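Long-range contact in DNA polymerase III subunit delta (PDB 3ZH9), which probably acts within the ATP-driven loading complex as the wrench that opens the ring-shaped beta subunit dimer for placement on primed DNA: residues Y26-T31 / M141-L146. Numbering follows the deposited sequence.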
loop_
_atom_site.group_PDB
_atom_site.type_symbol
_atom_site.label_atom_id
_atom_site.label_comp_id
_atom_site.label_asym_id
_atom_site.label_seq_id
_atom_site.Cartn_x
_atom_site.Cartn_y
_atom_site.Cartn_z
ATOM N N TYR A 26 -4.288 1.712 -0.534
ATOM C CA TYR A 26 -4.040 2.810 -1.458
ATOM C C TYR A 26 -4.998 2.751 -2.648
ATOM O O TYR A 26 -5.532 3.772 -3.080
ATOM C CB TYR A 26 -2.593 2.811 -1.963
ATOM C CG TYR A 26 -2.419 3.781 -3.104
ATOM C CD1 TYR A 26 -2.232 5.133 -2.864
ATOM C CD2 TYR A 26 -2.487 3.350 -4.425
ATOM C CE1 TYR A 26 -2.092 6.022 -3.900
ATOM C CE2 TYR A 26 -2.360 4.237 -5.468
ATOM C CZ TYR A 26 -2.162 5.573 -5.196
ATOM O OH TYR A 26 -2.030 6.469 -6.223
ATOM N N LEU A 27 -5.198 1.548 -3.173
ATOM C CA LEU A 27 -6.133 1.334 -4.272
ATOM C C LEU A 27 -7.594 1.486 -3.838
ATOM O O LEU A 27 -8.444 1.932 -4.611
ATOM C CB LEU A 27 -5.912 -0.039 -4.896
ATOM C CG LEU A 27 -4.556 -0.174 -5.593
ATOM C CD1 LEU A 27 -4.379 -1.570 -6.172
ATOM C CD2 LEU A 27 -4.428 0.879 -6.678
ATOM N N LEU A 28 -7.891 1.103 -2.606
ATOM C CA LEU A 28 -9.222 1.360 -2.082
ATOM C C LEU A 28 -9.440 2.872 -2.077
ATOM O O LEU A 28 -10.456 3.368 -2.560
ATOM C CB LEU A 28 -9.384 0.754 -0.686
ATOM C CG LEU A 28 -9.274 -0.772 -0.684
ATOM C CD1 LEU A 28 -9.504 -1.356 0.700
ATOM C CD2 LEU A 28 -10.242 -1.375 -1.695
ATOM N N GLN A 29 -8.448 3.596 -1.567
ATOM C CA GLN A 29 -8.538 5.044 -1.450
ATOM C C GLN A 29 -8.669 5.674 -2.808
ATOM O O GLN A 29 -9.495 6.551 -3.006
ATOM C CB GLN A 29 -7.310 5.636 -0.741
ATOM C CG GLN A 29 -7.154 5.203 0.706
ATOM C CD GLN A 29 -8.456 5.287 1.488
ATOM O OE1 GLN A 29 -9.318 6.124 1.201
ATOM N NE2 GLN A 29 -8.608 4.409 2.477
ATOM N N GLU A 30 -7.844 5.235 -3.746
ATOM C CA GLU A 30 -7.848 5.838 -5.075
ATOM C C GLU A 30 -9.205 5.615 -5.774
ATOM O O GLU A 30 -9.721 6.496 -6.460
ATOM C CB GLU A 30 -6.692 5.278 -5.899
ATOM C CG GLU A 30 -6.730 5.673 -7.352
ATOM C CD GLU A 30 -6.581 7.169 -7.551
ATOM O OE1 GLU A 30 -6.150 7.848 -6.597
ATOM O OE2 GLU A 30 -6.887 7.664 -8.658
ATOM N N THR A 31 -9.790 4.441 -5.560
ATOM C CA THR A 31 -11.063 4.075 -6.189
ATOM C C THR A 31 -12.230 4.867 -5.596
ATOM O O THR A 31 -13.096 5.364 -6.318
ATOM C CB THR A 31 -11.323 2.547 -6.045
ATOM O OG1 THR A 31 -10.260 1.825 -6.686
ATOM C CG2 THR A 31 -12.672 2.148 -6.667
ATOM N N MET A 141 -14.963 -5.512 -5.786
ATOM C CA MET A 141 -13.651 -5.191 -6.314
ATOM C C MET A 141 -12.616 -5.523 -5.264
ATOM O O MET A 141 -12.658 -5.025 -4.138
ATOM C CB MET A 141 -13.564 -3.719 -6.682
ATOM C CG MET A 141 -12.272 -3.344 -7.373
ATOM S SD MET A 141 -11.813 -1.614 -7.100
ATOM C CE MET A 141 -11.206 -1.592 -5.410
ATOM N N GLU A 142 -11.683 -6.378 -5.624
ATOM C CA GLU A 142 -10.636 -6.723 -4.682
ATOM C C GLU A 142 -9.368 -5.940 -4.981
ATOM O O GLU A 142 -8.876 -5.979 -6.106
ATOM C CB GLU A 142 -10.338 -8.212 -4.761
ATOM C CG GLU A 142 -9.196 -8.618 -3.875
ATOM C CD GLU A 142 -8.808 -10.057 -4.094
ATOM O OE1 GLU A 142 -8.877 -10.515 -5.254
ATOM O OE2 GLU A 142 -8.441 -10.724 -3.109
ATOM N N ALA A 143 -8.839 -5.239 -3.977
ATOM C CA ALA A 143 -7.517 -4.622 -4.097
ATOM C C ALA A 143 -6.507 -5.387 -3.240
ATOM O O ALA A 143 -6.209 -4.997 -2.105
ATOM C CB ALA A 143 -7.558 -3.161 -3.685
ATOM N N LYS A 144 -5.979 -6.479 -3.772
ATOM C CA LYS A 144 -5.091 -7.297 -2.964
ATOM C C LYS A 144 -3.650 -6.805 -2.995
ATOM O O LYS A 144 -3.248 -6.068 -3.891
ATOM C CB LYS A 144 -5.187 -8.779 -3.329
ATOM C CG LYS A 144 -4.619 -9.158 -4.664
ATOM C CD LYS A 144 -4.524 -10.670 -4.768
ATOM C CE LYS A 144 -3.984 -11.102 -6.115
ATOM N NZ LYS A 144 -3.667 -12.554 -6.132
ATOM N N GLU A 145 -2.883 -7.207 -1.990
ATOM C CA GLU A 145 -1.468 -6.915 -1.975
ATOM C C GLU A 145 -0.779 -7.831 -2.970
ATOM O O GLU A 145 -1.052 -9.019 -3.021
ATOM C CB GLU A 145 -0.911 -7.108 -0.575
ATOM C CG GLU A 145 -1.403 -6.076 0.401
ATOM C CD GLU A 145 -0.968 -6.395 1.808
ATOM O OE1 GLU A 145 -1.297 -7.507 2.281
ATOM O OE2 GLU A 145 -0.290 -5.542 2.424
ATOM N N LEU A 146 0.108 -7.267 -3.772
ATOM C CA LEU A 146 0.684 -7.995 -4.881
ATOM C C LEU A 146 2.090 -8.461 -4.552
ATOM O O LEU A 146 2.789 -7.863 -3.727
ATOM C CB LEU A 146 0.712 -7.122 -6.145
ATOM C CG LEU A 146 -0.603 -6.453 -6.525
ATOM C CD1 LEU A 146 -0.409 -5.610 -7.770
ATOM C CD2 LEU A 146 -1.724 -7.498 -6.723
#
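Leu27 and Leu28 meet Ala143, and Leu28 and Thr31 meet Met141, in a small buried interface that illustrates how a helix can pack against the outermost strand of a parallel sheet and the loop that follows it through mainly apolar contacts. The Ala143 methyl is shared by neighbouring helix residues: its CB lies 3.7 Å from Leu27 CB and 3.8 Å from Leu28 CD2. The same Leu28 methyl touches Met141 CE at 3.8 Å, and these two side chains run past each other in opposite directions.

Thr31 and Met141 instead reach toward one another tip to tip. The methionine chain is extended until it bends at its last torsion (chi3 75°), which turns CE toward the helix. Its sulfur SD sits 3.9 Å from Thr31 CG2, while CE comes within 3.8 Å of OG1.

The hydroxyl of Thr31 is bonded within its own helix and to Trp6. Thr31 OG1 donates to Leu27 O at 2.8 Å, so this carbonyl takes both the helical N-H of Thr31 and its hydroxyl, from opposite faces of its plane. OG1 is also hydrogen-bonded to Trp6 NE1 of helix 2-10. An alanine at Thr31 would probably leave the Trp6 indole N-H without this mate and open a gap beside the Met141 sulfur.

Helix 25-39 directly follows strand 17-21, which lies beside strand 139-142 in a sheet of order 2-3-4-1-5, consistent with the AAA+ fold. Backbone bonds from Met141 and Ala143 to Tyr21 join the second segment to the adjacent strand 17-21, and Leu20 touches Leu28, Thr31 and Met141. With no hydrogen bond spanning the two segments, their direct cohesion rests on van der Waals packing of aliphatic groups, the thioether and the threonine side chain.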